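Local atomic coordinates of DNA repair protein rad60 (Schizosaccharomyces pombe, PDB entry 3GOE), a protein that is required to repair DNA double-strand breaks by recombination between sister chromatids, and is represented here by its SUMO-like domain. Residues L24-P27 against V28-V32; D34-K37 against R38-E42. All coordinates share one frame; numbering follows the deposited sequence. Where two conformers were deposited one is given.

In the fold
Both interactions belong to one strand-turn-helix unit of the ubiquitin-like (beta-grasp) fold that makes up this SUMO-like domain of Rad60. Interaction 1 comes first along the chain and closes the passage from strand 22-27, an outermost strand of the five-stranded mixed sheet, toward helix 32-43; interaction 2 then lies wholly within that helix. Their centres lie about 10 Å apart and the two touch directly: Leu24 CD2 lies 3.9 Å from Leu35 CD1. The turn therefore delivers the chain from the sheet edge to the helix that packs across the sheet, the core arrangement by which the domain resembles SUMO.

Interaction 1 of 2, residues L24-P27 against V28-V32; sequences LSIP and VDFTV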
ATOM      1  N   LEU A  24       1.951  -7.834   1.021  1.00 14.64           N
ATOM      2  CA  LEU A  24       0.504  -7.794   1.320  1.00 16.83           C
ATOM      3  C   LEU A  24      -0.298  -8.027   0.077  1.00 13.90           C
ATOM      4  O   LEU A  24       0.140  -7.618  -0.978  1.00 16.92           O
ATOM      5  CB  LEU A  24      -0.033  -6.436   1.958  1.00 20.78           C
ATOM      6  CG  LEU A  24       0.652  -5.899   3.093  1.00 17.52           C
ATOM      7  CD1 LEU A  24       1.961  -5.239   2.654  1.00 29.21           C
ATOM      8  CD2 LEU A  24      -0.271  -4.850   3.655  1.00 22.61           C
ATOM      9  N   SER A  25      -1.454  -8.638   0.202  1.00 10.83           N
ATOM     10  CA  SER A  25      -2.378  -8.780  -0.918  1.00 10.81           C
ATOM     11  C   SER A  25      -3.595  -7.975  -0.482  1.00 11.82           C
ATOM     12  O   SER A  25      -4.325  -8.298   0.445  1.00 18.42           O
ATOM     13  CB  SER A  25      -2.696 -10.210  -1.165  1.00 10.05           C
ATOM     14  OG  SER A  25      -3.028 -10.929   0.006  1.00 11.57           O
ATOM     15  N   ILE A  26      -3.779  -6.841  -1.137  1.00 10.40           N
ATOM     16  CA  ILE A  26      -4.826  -5.972  -0.657  0.50 11.65           C
ATOM     17  C   ILE A  26      -5.813  -5.596  -1.783  1.00  9.65           C
ATOM     18  O   ILE A  26      -5.516  -5.632  -2.971  1.00  9.88           O
ATOM     19  CB  ILE A  26      -4.504  -4.644   0.043  0.50 12.15           C
ATOM     20  CG1 ILE A  26      -3.839  -3.690  -0.943  0.50 16.46           C
ATOM     21  CG2 ILE A  26      -3.773  -4.902   1.348  0.50 14.40           C
ATOM     22  CD1 ILE A  26      -4.138  -2.256  -0.518  0.50 25.27           C
ATOM     23  N   PRO A  27      -7.037  -5.329  -1.382  1.00  9.21           N
ATOM     24  CA  PRO A  27      -8.059  -4.925  -2.370  1.00  9.34           C
ATOM     25  C   PRO A  27      -7.741  -3.601  -3.013  1.00  8.76           C
ATOM     26  O   PRO A  27      -7.369  -2.644  -2.353  1.00 10.07           O
ATOM     27  CB  PRO A  27      -9.335  -4.837  -1.518  1.00 11.39           C
ATOM     28  CG  PRO A  27      -9.074  -5.730  -0.347  1.00 12.63           C
ATOM     29  CD  PRO A  27      -7.652  -5.543  -0.051  1.00 11.14           C
ATOM     30  N   VAL A  28      -7.950  -3.540  -4.322  1.00  9.30           N
ATOM     31  CA  VAL A  28      -7.659  -2.299  -5.037  1.00  9.91           C
ATOM     32  C   VAL A  28      -8.668  -1.207  -4.766  1.00  9.43           C
ATOM     33  O   VAL A  28      -8.420  -0.045  -5.044  1.00 10.81           O
ATOM     34  CB  VAL A  28      -7.546  -2.572  -6.556  1.00 12.15           C
ATOM     35  CG1 VAL A  28      -6.376  -3.506  -6.841  1.00 14.74           C
ATOM     36  CG2 VAL A  28      -8.853  -3.074  -7.145  1.00 14.31           C
ATOM     37  N   ASP A  29      -9.793  -1.510  -4.115  1.00  9.83           N
ATOM     38  CA  ASP A  29     -10.699  -0.490  -3.640  1.00 11.33           C
ATOM     39  C   ASP A  29     -10.310   0.066  -2.254  1.00 10.45           C
ATOM     40  O   ASP A  29     -10.942   1.044  -1.821  1.00 13.07           O
ATOM     41  CB  ASP A  29     -12.150  -0.966  -3.737  1.00 16.31           C
ATOM     42  CG  ASP A  29     -12.578  -1.910  -2.677  1.00 20.45           C
ATOM     43  OD1 ASP A  29     -11.745  -2.394  -1.894  1.00 31.35           O
ATOM     44  OD2 ASP A  29     -13.837  -2.160  -2.645  1.00 29.51           O
ATOM     45  N   PHE A  30      -9.301  -0.478  -1.589  1.00 10.17           N
ATOM     46  CA  PHE A  30      -8.787   0.190  -0.421  1.00  9.85           C
ATOM     47  C   PHE A  30      -8.153   1.512  -0.838  1.00  8.09           C
ATOM     48  O   PHE A  30      -7.570   1.589  -1.905  1.00  9.75           O
ATOM     49  CB  PHE A  30      -7.722  -0.682   0.279  1.00 11.65           C
ATOM     50  CG  PHE A  30      -8.145  -1.772   1.210  1.00 14.38           C
ATOM     51  CD1 PHE A  30      -9.453  -2.218   1.191  1.00 16.92           C
ATOM     52  CD2 PHE A  30      -7.232  -2.333   2.091  1.00 19.07           C
ATOM     53  CE1 PHE A  30      -9.849  -3.294   2.048  1.00 21.93           C
ATOM     54  CE2 PHE A  30      -7.582  -3.397   2.912  1.00 23.11           C
ATOM     55  CZ  PHE A  30      -8.898  -3.810   2.872  1.00 24.90           C
ATOM     56  N   THR A  31      -8.168   2.465   0.060  1.00  7.49           N
ATOM     57  CA  THR A  31      -7.330   3.626  -0.121  1.00  7.51           C
ATOM     58  C   THR A  31      -5.880   3.344   0.267  1.00  6.96           C
ATOM     59  O   THR A  31      -5.546   2.362   0.903  1.00  7.40           O
ATOM     60  CB  THR A  31      -7.867   4.836   0.691  1.00  7.72           C
ATOM     61  OG1 THR A  31      -7.862   4.480   2.024  1.00  8.31           O
ATOM     62  CG2 THR A  31      -9.211   5.263   0.208  1.00  8.80           C
ATOM     63  N   VAL A  32      -5.005   4.253  -0.144  1.00  7.39           N
ATOM     64  CA  VAL A  32      -3.627   4.231   0.299  1.00  7.32           C
ATOM     65  C   VAL A  32      -3.564   4.295   1.823  1.00  7.10           C
ATOM     66  O   VAL A  32      -2.779   3.573   2.437  1.00  7.57           O
ATOM     67  CB  VAL A  32      -2.848   5.379  -0.394  1.00  8.26           C
ATOM     68  CG1 VAL A  32      -1.519   5.627   0.257  1.00  9.03           C
ATOM     69  CG2 VAL A  32      -2.757   5.049  -1.885  1.00  9.90           C
TER
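Pro27 and Phe30 carry this local contact, which combines a backbone turn with a CH-pi contact of the proline with the aromatic ring. Residues Pro27 to Phe30 form a type I beta turn, closed by the hydrogen bond from Phe30 N to Pro27 O at 3.0 Å. With an N-H...O angle of 155° the proton points reasonably well at the oxygen, although the donor sits well above the carbonyl plane.

In the CH-pi interaction, Pro27 CD lies 3.6 Å from the centroid of the Phe30 ring and 9° off the ring normal, so the pyrrolidine is set over the middle of one aromatic face. Pro27 CG reaches the same face nearer its rim, 3.5 Å from Phe30 CE1. Phe30 CG is anti to its own carbonyl carbon (chi1 -82°), which turns the ring back over the proline instead of onward along the chain.

Apolar packing is secondary. In the conformer given, Ile26 CD1 approaches Phe30 CB at 4.0 Å and meets the ring obliquely. Beyond the pair, Ile26 packs on Leu35, while the Phe30 side chain touches Arg38, also of helix 32-43. Asp29 adds a van der Waals contact, its carboxylate OD1 standing 3.5 Å from Pro27 CB.

Past the turn, Thr31 is the N-cap of helix 32-43: its OG1 caps Asp34 N at 3.1 Å and its backbone N is bonded to Asp34 OD2, a capping box, so the turn runs directly into the helix start. Chemically, the turn is held twice over: its backbone bond fixes the spacing of Pro27 and Phe30, and the CD hydrogens beside the electron-withdrawing proline nitrogen, probably slightly polarised, meet the aromatic face and probably help to hold the ring's orientation.

Interaction 2 of 2, residues D34-K37 against R38-E42; sequences DLIK and RYCTE
Lys37 and Arg38 adjoin in the chain, and with Ile36 they bury the most surface where two successive turns of one alpha helix meet. Each takes part in the i to i+4 backbone bonding: Arg38 N reaches Asp34 O at 2.9 Å, and Lys37 O receives Thr41 N at 3.1 Å, with an N-H...O angle of 160°. Arg38 CB rests 3.5 Å from Asp34 O, and the side chain beyond it bends at chi2 and chi3. Lys37, by contrast, runs out extended on the exposed side of the helix.

Ile36 serves the buried side. Its carbonyl O accepts Cys40 N at 2.9 Å, and its CG2 branch packs on Cys40 SG at 4.2 Å. The same oxygen lies at the edge of the Tyr39 ring, near the ring plane.

Tyr39 OH is hydrogen-bonded to Glu20 O and Ser19 OG, and Ser19 is a ligand of the bound calcium ion. Leu35 packs on Leu24 and Ile26 of strand 22-27 and on Leu12 of strand 9-16, whereas Ile36 reaches Leu53 of strand 52-55, so helix 32-43 spans the sheet.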
ATOM      1  N   ASP A  34      -5.797   3.119   3.896  1.00  7.20           N
ATOM      2  CA  ASP A  34      -6.207   1.797   4.307  1.00  7.17           C
ATOM      3  C   ASP A  34      -5.004   0.840   4.219  1.00  6.93           C
ATOM      4  O   ASP A  34      -4.779   0.007   5.098  1.00  7.45           O
ATOM      5  CB  ASP A  34      -7.327   1.267   3.439  1.00  7.78           C
ATOM      6  CG  ASP A  34      -8.685   1.877   3.592  1.00  9.06           C
ATOM      7  OD1 ASP A  34      -9.027   2.323   4.718  1.00 11.01           O
ATOM      8  OD2 ASP A  34      -9.451   1.842   2.607  1.00 11.11           O
ATOM      9  N   LEU A  35      -4.257   0.902   3.101  1.00  7.09           N
ATOM     10  CA  LEU A  35      -3.073   0.075   2.921  1.00  6.73           C
ATOM     11  C   LEU A  35      -2.074   0.311   4.053  1.00  6.97           C
ATOM     12  O   LEU A  35      -1.505  -0.641   4.597  1.00  7.46           O
ATOM     13  CB  LEU A  35      -2.472   0.371   1.544  1.00  7.44           C
ATOM     14  CG  LEU A  35      -1.117  -0.266   1.225  1.00  8.47           C
ATOM     15  CD1 LEU A  35      -1.115  -1.784   1.406  1.00  9.70           C
ATOM     16  CD2 LEU A  35      -0.699   0.142  -0.183  1.00 10.57           C
ATOM     17  N   ILE A  36      -1.863   1.588   4.411  1.00  7.04           N
ATOM     18  CA  ILE A  36      -0.983   1.887   5.525  1.00  6.95           C
ATOM     19  C   ILE A  36      -1.484   1.337   6.820  1.00  6.91           C
ATOM     20  O   ILE A  36      -0.741   0.746   7.623  1.00  7.32           O
ATOM     21  CB  ILE A  36      -0.697   3.422   5.613  1.00  7.40           C
ATOM     22  CG1 ILE A  36      -0.036   3.939   4.352  1.00  8.01           C
ATOM     23  CG2 ILE A  36       0.153   3.712   6.825  1.00  9.01           C
ATOM     24  CD1 ILE A  36      -0.003   5.462   4.267  1.00  9.55           C
ATOM     25  N   LYS A  37      -2.787   1.502   7.111  1.00  6.79           N
ATOM     26  CA  LYS A  37      -3.375   0.969   8.323  1.00  7.14           C
ATOM     27  C   LYS A  37      -3.179  -0.551   8.403  1.00  6.83           C
ATOM     28  O   LYS A  37      -2.913  -1.090   9.478  1.00  7.91           O
ATOM     29  CB  LYS A  37      -4.861   1.295   8.438  1.00  8.34           C
ATOM     30  CG  LYS A  37      -5.156   2.740   8.734  1.00  9.71           C
ATOM     31  CD  LYS A  37      -6.672   2.986   8.801  1.00 14.14           C
ATOM     32  CE  LYS A  37      -7.034   4.364   9.263  1.00 18.50           C
ATOM     33  NZ  LYS A  37      -8.502   4.482   9.298  1.00 35.63           N
ATOM     34  N   ARG A  38      -3.384  -1.239   7.297  1.00  6.88           N
ATOM     35  CA  ARG A  38      -3.235  -2.699   7.256  1.00  7.27           C
ATOM     36  C   ARG A  38      -1.771  -3.090   7.442  1.00  6.96           C
ATOM     37  O   ARG A  38      -1.471  -4.029   8.179  1.00  7.86           O
ATOM     38  CB  ARG A  38      -3.828  -3.225   5.950  1.00  8.05           C
ATOM     39  CG  ARG A  38      -3.687  -4.734   5.813  1.00  9.43           C
ATOM     40  CD  ARG A  38      -4.406  -5.552   6.851  1.00 10.81           C
ATOM     41  NE  ARG A  38      -5.846  -5.362   6.910  1.00 10.86           N
ATOM     42  CZ  ARG A  38      -6.727  -5.953   6.109  1.00 11.36           C
ATOM     43  NH1 ARG A  38      -6.355  -6.746   5.138  1.00 13.77           N
ATOM     44  NH2 ARG A  38      -8.054  -5.732   6.263  1.00 11.97           N
ATOM     45  N   TYR A  39      -0.854  -2.397   6.782  1.00  6.95           N
ATOM     46  CA  TYR A  39       0.560  -2.618   7.027  1.00  7.10           C
ATOM     47  C   TYR A  39       0.868  -2.527   8.530  1.00  7.07           C
ATOM     48  O   TYR A  39       1.544  -3.375   9.108  1.00  7.88           O
ATOM     49  CB  TYR A  39       1.403  -1.603   6.219  1.00  7.74           C
ATOM     50  CG  TYR A  39       2.854  -1.662   6.616  1.00  8.24           C
ATOM     51  CD1 TYR A  39       3.698  -2.662   6.133  1.00 10.42           C
ATOM     52  CD2 TYR A  39       3.385  -0.717   7.472  1.00  9.23           C
ATOM     53  CE1 TYR A  39       5.036  -2.707   6.514  1.00 11.37           C
ATOM     54  CE2 TYR A  39       4.708  -0.809   7.860  1.00 10.85           C
ATOM     55  CZ  TYR A  39       5.535  -1.787   7.385  1.00 11.13           C
ATOM     56  OH  TYR A  39       6.842  -1.846   7.823  1.00 14.72           O
ATOM     57  N   CYS A  40       0.353  -1.460   9.149  1.00  7.17           N
ATOM     58  CA  CYS A  40       0.665  -1.227  10.555  1.00  7.74           C
ATOM     59  C   CYS A  40       0.116  -2.331  11.445  1.00  7.80           C
ATOM     60  O   CYS A  40       0.817  -2.733  12.400  1.00  8.55           O
ATOM     61  CB  CYS A  40       0.127   0.137  11.013  1.00  8.75           C
ATOM     62  SG  CYS A  40       1.051   1.533  10.318  1.00  9.76           S
ATOM     63  N   THR A  41      -1.098  -2.804  11.232  1.00  7.90           N
ATOM     64  CA  THR A  41      -1.598  -3.898  12.065  1.00  8.63           C
ATOM     65  C   THR A  41      -0.843  -5.194  11.751  1.00  9.24           C
ATOM     66  O   THR A  41      -0.678  -6.019  12.694  1.00 11.93           O
ATOM     67  CB  THR A  41      -3.102  -4.100  11.979  1.00  9.26           C
ATOM     68  OG1 THR A  41      -3.571  -4.322  10.657  1.00 10.30           O
ATOM     69  CG2 THR A  41      -3.898  -2.936  12.554  1.00 11.12           C
ATOM     70  N   GLU A  42      -0.389  -5.416  10.563  1.00  8.78           N
ATOM     71  CA  GLU A  42       0.317  -6.657  10.236  1.00  9.56           C
ATOM     72  C   GLU A  42       1.690  -6.690  10.865  1.00  9.88           C
ATOM     73  O   GLU A  42       2.139  -7.741  11.336  1.00 13.40           O
ATOM     74  CB  GLU A  42       0.422  -6.822   8.715  1.00 10.65           C
ATOM     75  CG  GLU A  42      -0.869  -7.169   8.030  1.00 12.97           C
ATOM     76  CD  GLU A  42      -1.314  -8.552   8.393  1.00 19.67           C
ATOM     77  OE1 GLU A  42      -0.495  -9.464   8.361  1.00 36.54           O
ATOM     78  OE2 GLU A  42      -2.444  -8.787   8.770  1.00 32.59           O
TER